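Local coordinates for protein plastocyanin (Adiantum capillus-veneris, PDB 1KDJ) that carries electrons between the cytochrome b6-f complex and P700 of photosystem I, using a single bound copper ion, at residues T35-V40 with T88-A93; A58-N63 with P71-K76. One frame throughout, in Å; residues are numbered along the deposited sequence.

Contact 1. Residues T35-V40 with T88-A93; sequences TGHNIV and TPHKSA. With CU (copper (II) ion), chain B.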
ATOM      1  N   THR A  35      -4.348 -12.062 -10.217  1.00 23.15           N
ATOM      2  CA  THR A  35      -5.362 -11.514  -9.335  1.00 20.71           C
ATOM      3  C   THR A  35      -5.109  -9.986  -9.170  1.00 21.41           C
ATOM      4  O   THR A  35      -3.988  -9.596  -8.820  1.00 20.41           O
ATOM      5  CB  THR A  35      -5.247 -12.239  -8.009  1.00 19.17           C
ATOM      6  OG1 THR A  35      -5.332 -13.641  -8.275  1.00 22.40           O
ATOM      7  CG2 THR A  35      -6.310 -11.820  -7.048  1.00 17.26           C
ATOM      8  N   GLY A  36      -6.080  -9.109  -9.467  1.00 18.34           N
ATOM      9  CA  GLY A  36      -5.950  -7.675  -9.281  1.00 15.81           C
ATOM     10  C   GLY A  36      -5.996  -7.397  -7.799  1.00 11.70           C
ATOM     11  O   GLY A  36      -6.543  -8.114  -6.941  1.00 12.11           O
ATOM     12  N   HIS A  37      -5.357  -6.301  -7.403  1.00 13.01           N
ATOM     13  CA  HIS A  37      -5.248  -5.930  -5.989  1.00 12.42           C
ATOM     14  C   HIS A  37      -5.137  -4.421  -5.937  1.00 10.03           C
ATOM     15  O   HIS A  37      -4.858  -3.808  -6.961  1.00 10.63           O
ATOM     16  CB  HIS A  37      -3.964  -6.466  -5.321  1.00 12.20           C
ATOM     17  CG  HIS A  37      -3.859  -7.984  -5.233  1.00 13.05           C
ATOM     18  ND1 HIS A  37      -4.528  -8.598  -4.273  1.00 15.17           N
ATOM     19  CD2 HIS A  37      -3.081  -8.830  -5.985  1.00 12.90           C
ATOM     20  CE1 HIS A  37      -4.169  -9.872  -4.396  1.00 13.14           C
ATOM     21  NE2 HIS A  37      -3.323  -9.982  -5.399  1.00 12.64           N
ATOM     22  N   ASN A  38      -5.289  -3.809  -4.780  1.00 13.36           N
ATOM     23  CA  ASN A  38      -4.924  -2.385  -4.720  1.00 14.01           C
ATOM     24  C   ASN A  38      -4.303  -2.078  -3.353  1.00 13.09           C
ATOM     25  O   ASN A  38      -4.083  -2.997  -2.548  1.00 13.13           O
ATOM     26  CB  ASN A  38      -6.172  -1.472  -4.958  1.00 13.13           C
ATOM     27  CG  ASN A  38      -7.221  -1.475  -3.891  1.00  9.65           C
ATOM     28  OD1 ASN A  38      -7.238  -2.102  -2.838  1.00 13.10           O
ATOM     29  ND2 ASN A  38      -8.276  -0.768  -4.205  1.00 17.99           N
ATOM     30  N   ILE A  39      -4.040  -0.800  -3.057  1.00 13.47           N
ATOM     31  CA  ILE A  39      -3.381  -0.420  -1.808  1.00 13.64           C
ATOM     32  C   ILE A  39      -4.091   0.828  -1.303  1.00 11.45           C
ATOM     33  O   ILE A  39      -4.083   1.827  -2.020  1.00 12.04           O
ATOM     34  CB  ILE A  39      -1.874  -0.024  -1.990  1.00 17.37           C
ATOM     35  CG1 ILE A  39      -1.059  -1.188  -2.615  1.00 20.42           C
ATOM     36  CG2 ILE A  39      -1.298   0.391  -0.603  1.00 15.18           C
ATOM     37  CD1 ILE A  39      -1.088  -1.315  -4.165  1.00 22.58           C
ATOM     38  N   VAL A  40      -4.606   0.729  -0.108  1.00 12.24           N
ATOM     39  CA  VAL A  40      -5.274   1.823   0.572  1.00 15.47           C
ATOM     40  C   VAL A  40      -4.698   1.889   1.972  1.00 14.27           C
ATOM     41  O   VAL A  40      -4.653   0.885   2.685  1.00 14.93           O
ATOM     42  CB  VAL A  40      -6.828   1.573   0.636  1.00 14.40           C
ATOM     43  CG1 VAL A  40      -7.539   2.690   1.390  1.00 15.68           C
ATOM     44  CG2 VAL A  40      -7.379   1.530  -0.767  1.00 14.40           C
ATOM     45  N   THR A  88      -8.284  -3.516  -0.758  1.00 13.06           N
ATOM     46  CA  THR A  88      -9.735  -3.546  -0.592  1.00 15.24           C
ATOM     47  C   THR A  88     -10.440  -4.882  -0.900  1.00 12.21           C
ATOM     48  O   THR A  88     -11.039  -5.399   0.032  1.00 13.19           O
ATOM     49  CB  THR A  88     -10.287  -2.400  -1.457  1.00 18.87           C
ATOM     50  OG1 THR A  88      -9.629  -1.195  -1.011  1.00 23.33           O
ATOM     51  CG2 THR A  88     -11.820  -2.324  -1.397  1.00 21.08           C
ATOM     52  N   PRO A  89     -10.341  -5.561  -2.049  1.00 13.90           N
ATOM     53  CA  PRO A  89     -10.991  -6.852  -2.268  1.00 14.71           C
ATOM     54  C   PRO A  89     -10.663  -7.879  -1.203  1.00 15.83           C
ATOM     55  O   PRO A  89     -11.553  -8.578  -0.728  1.00 16.36           O
ATOM     56  CB  PRO A  89     -10.531  -7.324  -3.598  1.00 12.92           C
ATOM     57  CG  PRO A  89      -9.942  -6.189  -4.329  1.00 13.10           C
ATOM     58  CD  PRO A  89      -9.543  -5.207  -3.220  1.00 13.20           C
ATOM     59  N   HIS A  90      -9.382  -7.903  -0.717  1.00 18.67           N
ATOM     60  CA  HIS A  90      -8.939  -9.027   0.116  1.00 18.02           C
ATOM     61  C   HIS A  90      -8.626  -8.655   1.554  1.00 19.26           C
ATOM     62  O   HIS A  90      -7.965  -9.397   2.293  1.00 18.25           O
ATOM     63  CB  HIS A  90      -7.716  -9.690  -0.577  1.00 15.82           C
ATOM     64  CG  HIS A  90      -7.958 -10.131  -2.033  1.00 12.93           C
ATOM     65  ND1 HIS A  90      -7.349  -9.514  -3.027  1.00 13.82           N
ATOM     66  CD2 HIS A  90      -8.765 -11.137  -2.492  1.00 10.75           C
ATOM     67  CE1 HIS A  90      -7.744 -10.087  -4.145  1.00 10.91           C
ATOM     68  NE2 HIS A  90      -8.580 -11.052  -3.792  1.00 11.38           N
ATOM     69  N   LYS A  91      -9.242  -7.543   1.984  1.00 20.62           N
ATOM     70  CA  LYS A  91      -9.090  -7.016   3.347  1.00 23.56           C
ATOM     71  C   LYS A  91      -9.496  -8.031   4.387  1.00 24.57           C
ATOM     72  O   LYS A  91      -8.765  -8.283   5.337  1.00 23.82           O
ATOM     73  CB  LYS A  91      -9.951  -5.750   3.562  1.00 25.39           C
ATOM     74  CG  LYS A  91      -9.578  -4.974   4.832  1.00 27.17           C
ATOM     75  CD  LYS A  91     -10.440  -3.717   4.970  1.00 31.11           C
ATOM     76  CE  LYS A  91      -9.983  -2.798   6.128  1.00 32.16           C
ATOM     77  NZ  LYS A  91     -10.897  -2.845   7.262  1.00 35.02           N
ATOM     78  N   SER A  92     -10.642  -8.677   4.237  1.00 25.00           N
ATOM     79  CA  SER A  92     -11.072  -9.687   5.187  1.00 27.50           C
ATOM     80  C   SER A  92     -10.175 -10.923   5.153  1.00 28.68           C
ATOM     81  O   SER A  92     -10.203 -11.738   6.072  1.00 30.04           O
ATOM     82  CB  SER A  92     -12.490 -10.060   4.860  1.00 29.77           C
ATOM     83  OG  SER A  92     -12.567 -10.270   3.441  1.00 34.49           O
ATOM     84  N   ALA A  93      -9.363 -11.095   4.104  1.00 28.08           N
ATOM     85  CA  ALA A  93      -8.403 -12.180   4.071  1.00 28.61           C
ATOM     86  C   ALA A  93      -7.034 -11.742   4.617  1.00 28.48           C
ATOM     87  O   ALA A  93      -6.013 -12.360   4.328  1.00 28.61           O
ATOM     88  CB  ALA A  93      -8.256 -12.661   2.637  1.00 28.96           C
TER
HETATM   89 CU    CU B 103      -5.856  -8.088  -2.972  1.00 16.39          CU
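Thr88 meets Asn38 through two donors that converge on one oxygen. Its backbone N gives a nearly straight hydrogen bond (165° at the hydrogen) to Asn38 OD1, 2.7 Å away, and its hydroxyl OG1 donates to the same OD1 over 3.1 Å. Both donors lie in the plane of the amide; OG1 sits on a lone pair, whereas N approaches closer to the line of the C=O bond. In Asn38, CG lies between the backbone N and carbonyl carbon (chi1 68°), and ND2 donates to Asp64 O, which holds the amide with OD1 turned to Thr88. An alanine in place of Asn38 would probably leave Thr88 N and OG1 without this acceptor and Asp64 O without this donor, so that the two loops bearing copper ligands would be less firmly fixed against each other. Val40 adds a methyl, CG2, 3.5 Å from Thr88 OG1. Pro89 follows in a type I turn from Thr88 to Lys91, and its CB lies over the centre of the His90 ring. His90 reaches copper through ND1 at 2.1 Å, and His37 does so through its own ND1 at 1.9 Å. His37 ND1 and His90 ND1 stand 3.2 Å apart because the metal holds both, not through a hydrogen bond; the rings meet rim to rim, with planes at 58°. Around His90 CE1, Gly36 O lies in the ring plane at the edge, 3.6 Å away, and Thr35 CG2 touches at 3.7 Å; Phe12 stacks on the ring. With Cys87 and Met95, the two histidines make up the type 1 copper site of the cupredoxin fold, built from loops at one end of the beta sandwich.

Contact 2. Residues A58-N63 with P71-K76; sequences ASMDEN and PSFKAK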
ATOM      1  N   ALA A  58      -1.724   8.902  -0.834  1.00 16.71           N
ATOM      2  CA  ALA A  58      -0.866   7.749  -1.021  1.00 18.61           C
ATOM      3  C   ALA A  58      -1.730   6.500  -1.199  1.00 20.20           C
ATOM      4  O   ALA A  58      -1.198   5.383  -1.194  1.00 18.49           O
ATOM      5  CB  ALA A  58       0.043   7.571   0.217  1.00 17.67           C
ATOM      6  N   SER A  59      -3.061   6.640  -1.297  1.00 19.45           N
ATOM      7  CA  SER A  59      -3.923   5.496  -1.427  1.00 17.76           C
ATOM      8  C   SER A  59      -4.528   5.448  -2.800  1.00 19.32           C
ATOM      9  O   SER A  59      -4.697   6.450  -3.495  1.00 18.07           O
ATOM     10  CB  SER A  59      -5.009   5.573  -0.431  1.00 15.59           C
ATOM     11  OG  SER A  59      -4.510   5.548   0.888  1.00 14.93           O
ATOM     12  N   MET A  60      -4.748   4.224  -3.274  1.00 21.38           N
ATOM     13  CA  MET A  60      -5.487   4.026  -4.512  1.00 23.77           C
ATOM     14  C   MET A  60      -6.952   4.280  -4.206  1.00 25.55           C
ATOM     15  O   MET A  60      -7.480   4.088  -3.111  1.00 25.71           O
ATOM     16  CB  MET A  60      -5.368   2.594  -5.055  1.00 19.72           C
ATOM     17  CG  MET A  60      -4.059   2.493  -5.791  1.00 21.91           C
ATOM     18  SD  MET A  60      -3.633   0.809  -6.326  1.00 20.70           S
ATOM     19  CE  MET A  60      -4.664   0.792  -7.774  1.00 21.47           C
ATOM     20  N   ASP A  61      -7.621   4.709  -5.247  1.00 30.56           N
ATOM     21  CA  ASP A  61      -9.036   4.968  -5.176  1.00 36.48           C
ATOM     22  C   ASP A  61      -9.650   3.584  -4.996  1.00 37.56           C
ATOM     23  O   ASP A  61      -9.260   2.702  -5.763  1.00 37.19           O
ATOM     24  CB  ASP A  61      -9.340   5.652  -6.502  1.00 41.97           C
ATOM     25  CG  ASP A  61     -10.765   6.115  -6.716  1.00 47.16           C
ATOM     26  OD1 ASP A  61     -11.483   6.282  -5.726  1.00 49.35           O
ATOM     27  OD2 ASP A  61     -11.145   6.304  -7.879  1.00 50.21           O
ATOM     28  N   GLU A  62     -10.559   3.246  -4.086  1.00 38.59           N
ATOM     29  CA  GLU A  62     -11.017   1.859  -4.022  1.00 40.22           C
ATOM     30  C   GLU A  62     -11.769   1.361  -5.264  1.00 39.53           C
ATOM     31  O   GLU A  62     -12.236   0.229  -5.292  1.00 40.41           O
ATOM     32  CB  GLU A  62     -11.895   1.650  -2.789  1.00 42.75           C
ATOM     33  CG  GLU A  62     -11.114   1.764  -1.475  1.00 46.83           C
ATOM     34  CD  GLU A  62     -11.858   1.353  -0.191  1.00 51.06           C
ATOM     35  OE1 GLU A  62     -13.101   1.288  -0.205  1.00 53.20           O
ATOM     36  OE2 GLU A  62     -11.190   1.089   0.827  1.00 51.22           O
ATOM     37  N   ASN A  63     -11.907   2.125  -6.352  1.00 38.19           N
ATOM     38  CA  ASN A  63     -12.527   1.663  -7.597  1.00 36.62           C
ATOM     39  C   ASN A  63     -11.409   1.463  -8.631  1.00 35.07           C
ATOM     40  O   ASN A  63     -11.566   1.521  -9.854  1.00 33.98           O
ATOM     41  CB  ASN A  63     -13.532   2.732  -8.067  1.00 38.86           C
ATOM     42  CG  ASN A  63     -14.225   2.460  -9.406  1.00 40.41           C
ATOM     43  OD1 ASN A  63     -14.946   1.476  -9.575  1.00 39.96           O
ATOM     44  ND2 ASN A  63     -14.081   3.308 -10.408  1.00 41.41           N
ATOM     45  N   PRO A  71       0.180  -1.921 -13.908  1.00 35.16           N
ATOM     46  CA  PRO A  71       0.839  -2.851 -12.992  1.00 33.24           C
ATOM     47  C   PRO A  71       1.449  -2.227 -11.742  1.00 30.46           C
ATOM     48  O   PRO A  71       1.707  -2.974 -10.798  1.00 29.25           O
ATOM     49  CB  PRO A  71       1.856  -3.551 -13.852  1.00 33.15           C
ATOM     50  CG  PRO A  71       2.297  -2.439 -14.786  1.00 34.23           C
ATOM     51  CD  PRO A  71       1.003  -1.687 -15.093  1.00 34.56           C
ATOM     52  N   SER A  72       1.712  -0.921 -11.674  1.00 28.37           N
ATOM     53  CA  SER A  72       2.280  -0.370 -10.474  1.00 27.20           C
ATOM     54  C   SER A  72       1.586   0.881  -9.937  1.00 26.41           C
ATOM     55  O   SER A  72       0.783   1.517 -10.635  1.00 26.80           O
ATOM     56  CB  SER A  72       3.760  -0.142 -10.769  1.00 27.15           C
ATOM     57  OG  SER A  72       3.910   0.304 -12.098  1.00 32.76           O
ATOM     58  N   PHE A  73       1.851   1.178  -8.655  1.00 23.55           N
ATOM     59  CA  PHE A  73       1.346   2.338  -7.933  1.00 20.62           C
ATOM     60  C   PHE A  73       2.490   2.839  -7.060  1.00 21.10           C
ATOM     61  O   PHE A  73       3.102   2.048  -6.348  1.00 19.29           O
ATOM     62  CB  PHE A  73       0.210   1.953  -7.029  1.00 19.50           C
ATOM     63  CG  PHE A  73      -0.321   3.096  -6.178  1.00 19.22           C
ATOM     64  CD1 PHE A  73      -0.809   4.237  -6.797  1.00 20.09           C
ATOM     65  CD2 PHE A  73      -0.302   2.975  -4.808  1.00 18.24           C
ATOM     66  CE1 PHE A  73      -1.287   5.275  -6.031  1.00 17.94           C
ATOM     67  CE2 PHE A  73      -0.785   4.017  -4.056  1.00 19.28           C
ATOM     68  CZ  PHE A  73      -1.269   5.153  -4.664  1.00 17.20           C
ATOM     69  N   LYS A  74       2.718   4.146  -7.009  1.00 22.00           N
ATOM     70  CA  LYS A  74       3.820   4.735  -6.250  1.00 23.78           C
ATOM     71  C   LYS A  74       3.256   5.665  -5.172  1.00 23.70           C
ATOM     72  O   LYS A  74       2.401   6.511  -5.495  1.00 23.75           O
ATOM     73  CB  LYS A  74       4.675   5.465  -7.260  1.00 25.12           C
ATOM     74  CG  LYS A  74       6.043   5.878  -6.777  1.00 29.99           C
ATOM     75  CD  LYS A  74       6.915   6.160  -7.997  1.00 33.56           C
ATOM     76  CE  LYS A  74       7.181   4.850  -8.756  1.00 36.55           C
ATOM     77  NZ  LYS A  74       8.381   4.944  -9.579  1.00 39.57           N
ATOM     78  N   ALA A  75       3.654   5.465  -3.918  1.00 21.09           N
ATOM     79  CA  ALA A  75       3.183   6.254  -2.787  1.00 20.59           C
ATOM     80  C   ALA A  75       4.384   6.937  -2.089  1.00 21.10           C
ATOM     81  O   ALA A  75       5.471   6.335  -2.023  1.00 18.56           O
ATOM     82  CB  ALA A  75       2.507   5.367  -1.769  1.00 18.03           C
ATOM     83  N   LYS A  76       4.249   8.183  -1.597  1.00 20.39           N
ATOM     84  CA  LYS A  76       5.295   8.905  -0.855  1.00 19.16           C
ATOM     85  C   LYS A  76       4.651   9.437   0.415  1.00 19.17           C
ATOM     86  O   LYS A  76       3.580  10.057   0.353  1.00 18.72           O
ATOM     87  CB  LYS A  76       5.825  10.095  -1.630  1.00 19.57           C
ATOM     88  CG  LYS A  76       6.860   9.794  -2.664  1.00 23.12           C
ATOM     89  CD  LYS A  76       6.894  10.981  -3.575  1.00 26.78           C
ATOM     90  CE  LYS A  76       8.248  11.137  -4.236  1.00 33.15           C
ATOM     91  NZ  LYS A  76       9.158  11.769  -3.293  1.00 38.84           N
TER
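The loop 58-63 starts close to strand 72-75 and then draws away, with CA of Ala58 4.7 Å from CA of Ala75 but CA of Met60 7.8 Å from CA of Phe73, and no hydrogen bond joins the two. Near the start, the methyls of Ala58 and Ala75 touch, CB to CB, at 3.9 Å; small residues suit a place where the backbones come so near. Ala58 O turns to the rim of the Phe73 ring, near its plane and 3.2 Å from CE2. This oxygen is buried and has no hydrogen-bond partner, so the slightly positive ring edge probably offers it some electrostatic compensation. Strand 72-75 is the outermost strand of one sheet of the plastocyanin beta sandwich, hydrogen-bonded within the sheet to strand 27-31, and the loop after helix 49-57 packs against the face of the strand from which Phe73 and Ala75 project. Phe73, with CG anti to the backbone N (chi1 177°), extends from the strand toward this loop. Met60 covers one face of its ring: CG lies 3.7 Å from the ring centroid, only 5° off the normal, a CH-pi contact. Its sulfur, SD, is 4.5 Å from the same centroid and more oblique, making a Met-aromatic contact as the two side chains lie alongside with opposite sense. The long, flexible thioether suits a flat aromatic surface. Ser59 points away from the strand, its OG bonded to Leu55 O and Phe41 N.

How the contacts relate
Both contacts are partly buried. Contact 1 joins two loops at the copper end of the sandwich, with Pro89 exposed while His37 and Asn38 are buried; contact 2, nearer the centre of the chain, joins a loop to an edge strand of one sheet. Their chemistry differs accordingly: metal coordination and hydrogen bonds to an amide in the first, apolar and sulfur-aromatic packing in the second. Along the sequence, contact 2 is nested within the loop that contact 1 closes. The two also touch: segments 35-40 and 58-63 meet through a probable hydrogen bond from Met60 N to Ile39 O, 2.8 Å, and through Met60 SD against Asn38 CB, so one methionine packs against both Phe73 and the residue following a copper ligand.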